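Local coordinates for protein DNA replication initiator (Cdc21/Cdc54) (Methanothermobacter thermautotrophicus, PDB 1LTL) that probably acts as an ATP-driven helicase in DNA replication, this piece being the zinc-containing N-terminal part of an MCM protein that forms a dodecamer, at residues D124-R129 with D178-K183. Numbering follows the deposited sequence.
Sequences DEIRPR and DTQTLK
Arg127 and Thr179 pair through two backbone hydrogen bonds, Arg127 N to Thr179 O at 3.1 Å and Thr179 N to Arg127 O at 2.8 Å. Before Arg127 the regular ladder gives out: Ile126 CA makes only a CA-H...O contact with Thr179 O, and Asp124 N then gives its hydrogen to Thr181 O at 2.8 Å. Between these points Gln180 takes over with its side chain: CG stands anti to the backbone N (chi1 175°), the chain runs on extended, and NE2 reaches Asp124 O at 3.0 Å; Asp124 O lies 26° out of the Gln180 amide plane. Its OE1 accepts from Asp210 N, so both ends of the amide are used. An alanine at Gln180 would probably leave Asp124 O and Asp210 N without these partners and open a gap beside Ile126. Ile126 packs alongside, its CG1 3.8 Å from Gln180 CD and its CG2 3.9 Å from Asp178 CB, while Val209 of the same chain and Arg106 of a second subunit also pack on it. Thr179 OG1 is hydrogen-bonded to Glu205 OE2, to which Arg129 NE forms a salt bridge. This is an antiparallel strand pair of the MCM OB domain whose ladder turns irregular near Asp124, away from the zinc site.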
ATOM      1  N   ASP A 124      10.833 -16.385  46.422  1.00 44.10           N
ATOM      2  CA  ASP A 124      11.621 -16.426  45.192  1.00 43.17           C
ATOM      3  C   ASP A 124      12.768 -15.424  45.144  1.00 41.50           C
ATOM      4  O   ASP A 124      12.830 -14.482  45.928  1.00 40.11           O
ATOM      5  CB  ASP A 124      10.726 -16.214  43.964  1.00 45.08           C
ATOM      6  CG  ASP A 124       9.637 -17.269  43.839  1.00 47.99           C
ATOM      7  OD1 ASP A 124       9.959 -18.477  43.750  1.00 48.78           O
ATOM      8  OD2 ASP A 124       8.449 -16.883  43.823  1.00 50.01           O
ATOM      9  N   GLU A 125      13.668 -15.645  44.190  1.00 40.86           N
ATOM     10  CA  GLU A 125      14.842 -14.809  43.971  1.00 39.98           C
ATOM     11  C   GLU A 125      14.436 -13.390  43.592  1.00 36.12           C
ATOM     12  O   GLU A 125      13.414 -13.176  42.947  1.00 34.88           O
ATOM     13  CB  GLU A 125      15.688 -15.425  42.847  1.00 45.91           C
ATOM     14  CG  GLU A 125      16.983 -14.673  42.488  1.00 56.14           C
ATOM     15  CD  GLU A 125      18.137 -14.924  43.471  1.00 61.18           C
ATOM     16  OE1 GLU A 125      18.606 -16.092  43.566  1.00 63.96           O
ATOM     17  OE2 GLU A 125      18.570 -13.950  44.145  1.00 64.35           O
ATOM     18  N   ILE A 126      15.238 -12.422  44.004  1.00 32.53           N
ATOM     19  CA  ILE A 126      14.944 -11.045  43.669  1.00 32.40           C
ATOM     20  C   ILE A 126      15.483 -10.774  42.260  1.00 31.66           C
ATOM     21  O   ILE A 126      16.634 -11.087  41.977  1.00 33.72           O
ATOM     22  CB  ILE A 126      15.614 -10.082  44.655  1.00 33.71           C
ATOM     23  CG1 ILE A 126      15.160 -10.399  46.086  1.00 35.73           C
ATOM     24  CG2 ILE A 126      15.332  -8.653  44.256  1.00 33.51           C
ATOM     25  CD1 ILE A 126      15.898 -11.620  46.713  1.00 38.36           C
ATOM     26  N   ARG A 127      14.651 -10.240  41.366  1.00 29.37           N
ATOM     27  CA  ARG A 127      15.092  -9.941  40.000  1.00 28.66           C
ATOM     28  C   ARG A 127      14.659  -8.531  39.676  1.00 26.48           C
ATOM     29  O   ARG A 127      13.815  -7.948  40.353  1.00 28.69           O
ATOM     30  CB  ARG A 127      14.438 -10.837  38.943  1.00 32.15           C
ATOM     31  CG  ARG A 127      14.536 -12.325  39.143  1.00 43.05           C
ATOM     32  CD  ARG A 127      13.482 -13.074  38.289  1.00 51.62           C
ATOM     33  NE  ARG A 127      13.161 -14.412  38.824  1.00 60.04           N
ATOM     34  CZ  ARG A 127      13.966 -15.479  38.778  1.00 63.04           C
ATOM     35  NH1 ARG A 127      15.170 -15.393  38.202  1.00 64.50           N
ATOM     36  NH2 ARG A 127      13.569 -16.628  39.330  1.00 63.23           N
ATOM     37  N   PRO A 128      15.252  -7.938  38.650  1.00 22.11           N
ATOM     38  CA  PRO A 128      14.782  -6.585  38.374  1.00 20.55           C
ATOM     39  C   PRO A 128      13.655  -6.615  37.317  1.00 21.97           C
ATOM     40  O   PRO A 128      13.355  -7.662  36.718  1.00 21.59           O
ATOM     41  CB  PRO A 128      16.041  -5.883  37.875  1.00 20.65           C
ATOM     42  CG  PRO A 128      16.826  -7.001  37.250  1.00 20.14           C
ATOM     43  CD  PRO A 128      16.623  -8.152  38.163  1.00 19.49           C
ATOM     44  N   ARG A 129      13.014  -5.470  37.105  1.00 21.12           N
ATOM     45  CA  ARG A 129      11.974  -5.369  36.103  1.00 22.27           C
ATOM     46  C   ARG A 129      11.964  -3.923  35.656  1.00 24.50           C
ATOM     47  O   ARG A 129      12.327  -3.040  36.412  1.00 26.51           O
ATOM     48  CB  ARG A 129      10.608  -5.753  36.673  1.00 22.42           C
ATOM     49  CG  ARG A 129       9.766  -4.590  37.180  1.00 23.11           C
ATOM     50  CD  ARG A 129       8.336  -5.038  37.334  1.00 23.65           C
ATOM     51  NE  ARG A 129       7.540  -4.169  38.205  1.00 26.24           N
ATOM     52  CZ  ARG A 129       7.165  -2.929  37.911  1.00 27.08           C
ATOM     53  NH1 ARG A 129       7.511  -2.372  36.756  1.00 26.97           N
ATOM     54  NH2 ARG A 129       6.417  -2.250  38.772  1.00 28.26           N
ATOM     55  N   ASP A 178      13.876  -3.386  41.671  1.00 25.85           N
ATOM     56  CA  ASP A 178      13.830  -4.748  42.197  1.00 26.94           C
ATOM     57  C   ASP A 178      12.435  -5.251  42.534  1.00 26.38           C
ATOM     58  O   ASP A 178      11.626  -4.549  43.132  1.00 26.40           O
ATOM     59  CB  ASP A 178      14.757  -4.875  43.401  1.00 29.66           C
ATOM     60  CG  ASP A 178      16.211  -4.667  43.035  1.00 32.15           C
ATOM     61  OD1 ASP A 178      16.734  -5.420  42.162  1.00 31.45           O
ATOM     62  OD2 ASP A 178      16.831  -3.744  43.629  1.00 36.10           O
ATOM     63  N   THR A 179      12.173  -6.490  42.147  1.00 25.87           N
ATOM     64  CA  THR A 179      10.876  -7.115  42.357  1.00 26.80           C
ATOM     65  C   THR A 179      11.053  -8.509  42.959  1.00 25.83           C
ATOM     66  O   THR A 179      12.079  -9.149  42.768  1.00 26.34           O
ATOM     67  CB  THR A 179      10.121  -7.226  41.003  1.00 29.48           C
ATOM     68  OG1 THR A 179       8.706  -7.158  41.230  1.00 34.49           O
ATOM     69  CG2 THR A 179      10.462  -8.545  40.296  1.00 27.80           C
ATOM     70  N   GLN A 180      10.065  -8.984  43.696  1.00 25.78           N
ATOM     71  CA  GLN A 180      10.196 -10.299  44.295  1.00 26.42           C
ATOM     72  C   GLN A 180       8.867 -10.972  44.502  1.00 27.39           C
ATOM     73  O   GLN A 180       7.861 -10.317  44.772  1.00 28.80           O
ATOM     74  CB  GLN A 180      10.920 -10.211  45.620  1.00 25.91           C
ATOM     75  CG  GLN A 180      10.968 -11.519  46.343  1.00 26.04           C
ATOM     76  CD  GLN A 180      11.764 -11.391  47.597  1.00 27.20           C
ATOM     77  OE1 GLN A 180      11.900 -10.292  48.140  1.00 29.80           O
ATOM     78  NE2 GLN A 180      12.296 -12.503  48.082  1.00 26.52           N
ATOM     79  N   THR A 181       8.876 -12.294  44.400  1.00 26.84           N
ATOM     80  CA  THR A 181       7.659 -13.067  44.525  1.00 27.87           C
ATOM     81  C   THR A 181       7.641 -14.030  45.688  1.00 29.39           C
ATOM     82  O   THR A 181       8.647 -14.663  45.993  1.00 31.09           O
ATOM     83  CB  THR A 181       7.450 -13.870  43.254  1.00 27.51           C
ATOM     84  OG1 THR A 181       6.867 -13.026  42.269  1.00 29.96           O
ATOM     85  CG2 THR A 181       6.548 -15.040  43.491  1.00 31.80           C
ATOM     86  N   LEU A 182       6.502 -14.156  46.353  1.00 30.00           N
ATOM     87  CA  LEU A 182       6.425 -15.136  47.429  1.00 30.37           C
ATOM     88  C   LEU A 182       5.014 -15.628  47.546  1.00 30.02           C
ATOM     89  O   LEU A 182       4.089 -14.967  47.091  1.00 29.30           O
ATOM     90  CB  LEU A 182       6.910 -14.552  48.751  1.00 30.74           C
ATOM     91  CG  LEU A 182       5.980 -13.740  49.637  1.00 32.69           C
ATOM     92  CD1 LEU A 182       6.831 -13.140  50.746  1.00 35.40           C
ATOM     93  CD2 LEU A 182       5.307 -12.640  48.870  1.00 35.25           C
ATOM     94  N   LYS A 183       4.874 -16.819  48.119  1.00 31.49           N
ATOM     95  CA  LYS A 183       3.582 -17.463  48.335  1.00 32.20           C
ATOM     96  C   LYS A 183       3.102 -17.197  49.755  1.00 32.18           C
ATOM     97  O   LYS A 183       3.842 -17.401  50.713  1.00 31.45           O
ATOM     98  CB  LYS A 183       3.691 -18.977  48.133  1.00 32.75           C
ATOM     99  CG  LYS A 183       3.504 -19.439  46.709  1.00 35.94           C
ATOM    100  CD  LYS A 183       2.172 -18.933  46.165  1.00 40.57           C
ATOM    101  CE  LYS A 183       1.944 -19.346  44.715  1.00 41.45           C
ATOM    102  NZ  LYS A 183       2.963 -18.734  43.825  1.00 45.56           N
TER